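Local coordinates for protein halocarboxylic acid dehalogenase DehI (Pseudomonas putida, PDB 3BJX) that probably hydrolyses the carbon-halogen bond of 2-haloalkanoic acids, as a group I alpha-haloacid dehalogenase, at residues V218-R228 with D286-C297. Sequence-based numbering, arbitrary orientation.
Sequences VTDEVLAPVAR and DITISIIHITEC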
# COMPACT_ATOMS: atom_id res chain seq x y z
N VAL A 218 24.70 5.97 -5.05
CA VAL A 218 23.93 5.37 -3.95
C VAL A 218 22.76 4.51 -4.46
O VAL A 218 22.41 3.51 -3.82
CB VAL A 218 23.51 6.40 -2.85
CG1 VAL A 218 24.73 7.21 -2.36
CG2 VAL A 218 22.36 7.31 -3.32
N THR A 219 22.20 4.88 -5.61
CA THR A 219 21.13 4.09 -6.23
C THR A 219 21.67 2.78 -6.79
O THR A 219 21.21 1.70 -6.38
CB THR A 219 20.35 4.89 -7.35
OG1 THR A 219 19.65 6.00 -6.77
CG2 THR A 219 19.35 3.99 -8.10
N ASP A 220 22.65 2.86 -7.69
CA ASP A 220 23.09 1.69 -8.49
C ASP A 220 24.08 0.78 -7.78
O ASP A 220 24.20 -0.40 -8.10
CB ASP A 220 23.69 2.12 -9.85
CG ASP A 220 22.67 2.77 -10.79
OD1 ASP A 220 21.45 2.64 -10.57
OD2 ASP A 220 23.10 3.41 -11.76
N GLU A 221 24.80 1.35 -6.82
CA GLU A 221 25.90 0.66 -6.19
C GLU A 221 25.64 0.35 -4.72
O GLU A 221 26.18 -0.65 -4.18
CB GLU A 221 27.20 1.48 -6.32
CG GLU A 221 27.42 2.10 -7.70
CD GLU A 221 28.75 2.85 -7.79
OE1 GLU A 221 29.63 2.58 -6.94
OE2 GLU A 221 28.91 3.71 -8.69
N VAL A 222 24.85 1.19 -4.07
CA VAL A 222 24.52 1.00 -2.65
C VAL A 222 23.14 0.34 -2.50
O VAL A 222 23.01 -0.67 -1.84
CB VAL A 222 24.67 2.32 -1.78
CG1 VAL A 222 24.41 2.05 -0.29
CG2 VAL A 222 26.04 2.97 -1.96
N LEU A 223 22.11 0.91 -3.11
CA LEU A 223 20.75 0.42 -2.87
C LEU A 223 20.33 -0.75 -3.75
O LEU A 223 19.49 -1.56 -3.35
CB LEU A 223 19.74 1.56 -2.97
CG LEU A 223 19.79 2.69 -1.93
CD1 LEU A 223 18.61 3.65 -2.15
CD2 LEU A 223 19.78 2.14 -0.50
N ALA A 224 20.91 -0.84 -4.96
CA ALA A 224 20.48 -1.91 -5.89
C ALA A 224 20.62 -3.34 -5.33
O ALA A 224 19.71 -4.15 -5.51
CB ALA A 224 21.16 -1.76 -7.27
N PRO A 225 21.74 -3.66 -4.65
CA PRO A 225 21.81 -5.02 -4.11
C PRO A 225 20.98 -5.28 -2.86
O PRO A 225 20.88 -6.44 -2.45
CB PRO A 225 23.31 -5.18 -3.79
CG PRO A 225 23.78 -3.83 -3.49
CD PRO A 225 22.99 -2.91 -4.39
N VAL A 226 20.42 -4.23 -2.25
CA VAL A 226 19.70 -4.41 -0.98
C VAL A 226 18.20 -4.19 -1.05
O VAL A 226 17.44 -4.93 -0.42
CB VAL A 226 20.28 -3.57 0.19
CG1 VAL A 226 21.65 -4.06 0.53
CG2 VAL A 226 20.31 -2.09 -0.15
N ALA A 227 17.77 -3.16 -1.78
CA ALA A 227 16.37 -2.81 -1.89
C ALA A 227 15.54 -3.98 -2.42
O ALA A 227 15.98 -4.71 -3.30
CB ALA A 227 16.19 -1.59 -2.77
N ARG A 228 14.34 -4.15 -1.87
CA ARG A 228 13.41 -5.22 -2.24
C ARG A 228 13.92 -6.68 -2.14
O ARG A 228 13.32 -7.59 -2.70
CB ARG A 228 12.76 -4.94 -3.60
CG ARG A 228 11.98 -3.63 -3.62
CD ARG A 228 10.54 -3.79 -3.11
NE ARG A 228 10.37 -3.87 -1.66
CZ ARG A 228 10.03 -2.84 -0.87
NH1 ARG A 228 9.88 -1.61 -1.34
NH2 ARG A 228 9.86 -3.05 0.43
N ASP A 286 10.18 1.90 3.96
CA ASP A 286 11.21 1.54 2.97
C ASP A 286 12.30 2.59 2.93
O ASP A 286 13.49 2.25 2.90
CB ASP A 286 10.64 1.43 1.56
CG ASP A 286 9.63 0.30 1.40
OD1 ASP A 286 9.55 -0.61 2.23
OD2 ASP A 286 8.90 0.34 0.39
N ILE A 287 11.88 3.87 2.87
CA ILE A 287 12.82 4.97 2.74
C ILE A 287 13.62 5.14 4.01
O ILE A 287 14.83 5.38 3.94
CB ILE A 287 12.16 6.33 2.31
CG1 ILE A 287 11.44 6.22 0.95
CG2 ILE A 287 13.21 7.43 2.22
CD1 ILE A 287 12.33 5.84 -0.24
N THR A 288 12.96 5.00 5.16
CA THR A 288 13.67 5.00 6.44
C THR A 288 14.86 4.02 6.40
O THR A 288 15.98 4.37 6.80
CB THR A 288 12.74 4.71 7.69
OG1 THR A 288 11.79 5.78 7.87
CG2 THR A 288 13.58 4.64 8.97
N ILE A 289 14.62 2.81 5.92
CA ILE A 289 15.68 1.80 5.79
C ILE A 289 16.77 2.14 4.77
O ILE A 289 17.95 1.95 5.05
CB ILE A 289 15.09 0.39 5.44
CG1 ILE A 289 14.18 -0.11 6.56
CG2 ILE A 289 16.19 -0.62 5.18
CD1 ILE A 289 13.20 -1.17 6.08
N SER A 290 16.37 2.60 3.58
CA SER A 290 17.31 2.79 2.47
C SER A 290 18.38 3.84 2.80
O SER A 290 19.57 3.68 2.45
CB SER A 290 16.56 3.23 1.20
OG SER A 290 15.78 2.19 0.63
N ILE A 291 17.92 4.92 3.44
CA ILE A 291 18.75 6.10 3.74
C ILE A 291 19.64 5.84 4.95
O ILE A 291 20.80 6.26 4.96
CB ILE A 291 17.88 7.41 3.90
CG1 ILE A 291 17.10 7.68 2.61
CG2 ILE A 291 18.73 8.61 4.31
CD1 ILE A 291 17.92 7.96 1.39
N ILE A 292 19.11 5.14 5.95
CA ILE A 292 19.96 4.69 7.04
C ILE A 292 21.01 3.72 6.52
O ILE A 292 22.15 3.77 6.96
CB ILE A 292 19.13 4.09 8.22
CG1 ILE A 292 18.50 5.23 9.04
CG2 ILE A 292 20.00 3.20 9.14
CD1 ILE A 292 17.62 4.77 10.12
N HIS A 293 20.63 2.85 5.57
CA HIS A 293 21.62 2.00 4.91
C HIS A 293 22.74 2.76 4.23
O HIS A 293 23.90 2.44 4.45
CB HIS A 293 21.01 1.02 3.91
CG HIS A 293 21.96 -0.06 3.51
ND1 HIS A 293 22.50 -0.95 4.43
CD2 HIS A 293 22.50 -0.39 2.31
CE1 HIS A 293 23.31 -1.78 3.80
NE2 HIS A 293 23.33 -1.46 2.52
N ILE A 294 22.41 3.75 3.42
CA ILE A 294 23.42 4.60 2.80
C ILE A 294 24.30 5.28 3.86
O ILE A 294 25.51 5.28 3.77
CB ILE A 294 22.75 5.67 1.89
CG1 ILE A 294 22.18 5.01 0.63
CG2 ILE A 294 23.70 6.81 1.54
CD1 ILE A 294 21.08 5.84 -0.09
N THR A 295 23.66 5.85 4.88
CA THR A 295 24.38 6.46 6.01
C THR A 295 25.37 5.52 6.67
O THR A 295 26.48 5.93 7.00
CB THR A 295 23.40 7.01 7.05
OG1 THR A 295 22.40 7.78 6.37
CG2 THR A 295 24.11 7.91 8.05
N GLU A 296 24.96 4.27 6.84
CA GLU A 296 25.79 3.25 7.46
C GLU A 296 27.02 2.92 6.61
O GLU A 296 28.11 2.67 7.13
CB GLU A 296 24.97 1.99 7.73
CG GLU A 296 25.67 0.95 8.59
CD GLU A 296 24.94 -0.39 8.64
OE1 GLU A 296 23.72 -0.47 8.31
OE2 GLU A 296 25.60 -1.37 8.99
N CYS A 297 26.84 2.89 5.29
CA CYS A 297 27.93 2.64 4.37
C CYS A 297 28.91 3.78 4.40
O CYS A 297 30.07 3.60 4.06
CB CYS A 297 27.42 2.48 2.94
SG CYS A 297 26.59 0.92 2.60
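R228 and D286 meet end-on at one margin of this contact: NH1 of R228 donates to OD2 of D286 (2.8 Å) and NH2 of R228 to OD1 of D286 (3.0 Å), both nearly straight. Each oxygen lies close to the guanidinium plane, yet the nitrogens come at the carboxylate from above its own plane, the two groups being turned 62° apart. The arginine chain bends at chi2 and chi3, which brings its guanidinium end up to D286. NE of R228 is held by a second salt bridge to D233, and D286 is further gripped by S236 and H198.

Away from the charges, I294 of helix 267-299 presses into the apolar side of helix 212-223, the axes of 218-223 and 286-297 crossing at 78°. CD1 of I294 sits 3.7 Å from CB of V218 and also touches L223, while its CG1 meets CG1 of V222; all three neighbours cross the isoleucine at about a right angle. CD2 of L223 reaches back one turn to S290, 3.3 Å from its carbonyl O. V222 sends CG1 between I294 and SG of C297, because chi1 of -176° sets that methyl opposite the backbone N. V226 approaches the H293 imidazole from the opposite direction, its CG1 3.7 Å from NE2 of H293 and its CG2 against CD2; SG of C297 lies over one ring face, offset toward the rim.

A leucine in place of R228 would probably leave both the buried D286 and D233 without their cationic mate. The contact thus joins an aliphatic helix crossing to a charge network: the bend after helix 212-223 delivers one positive group to two acids, which probably helps keep both ionised.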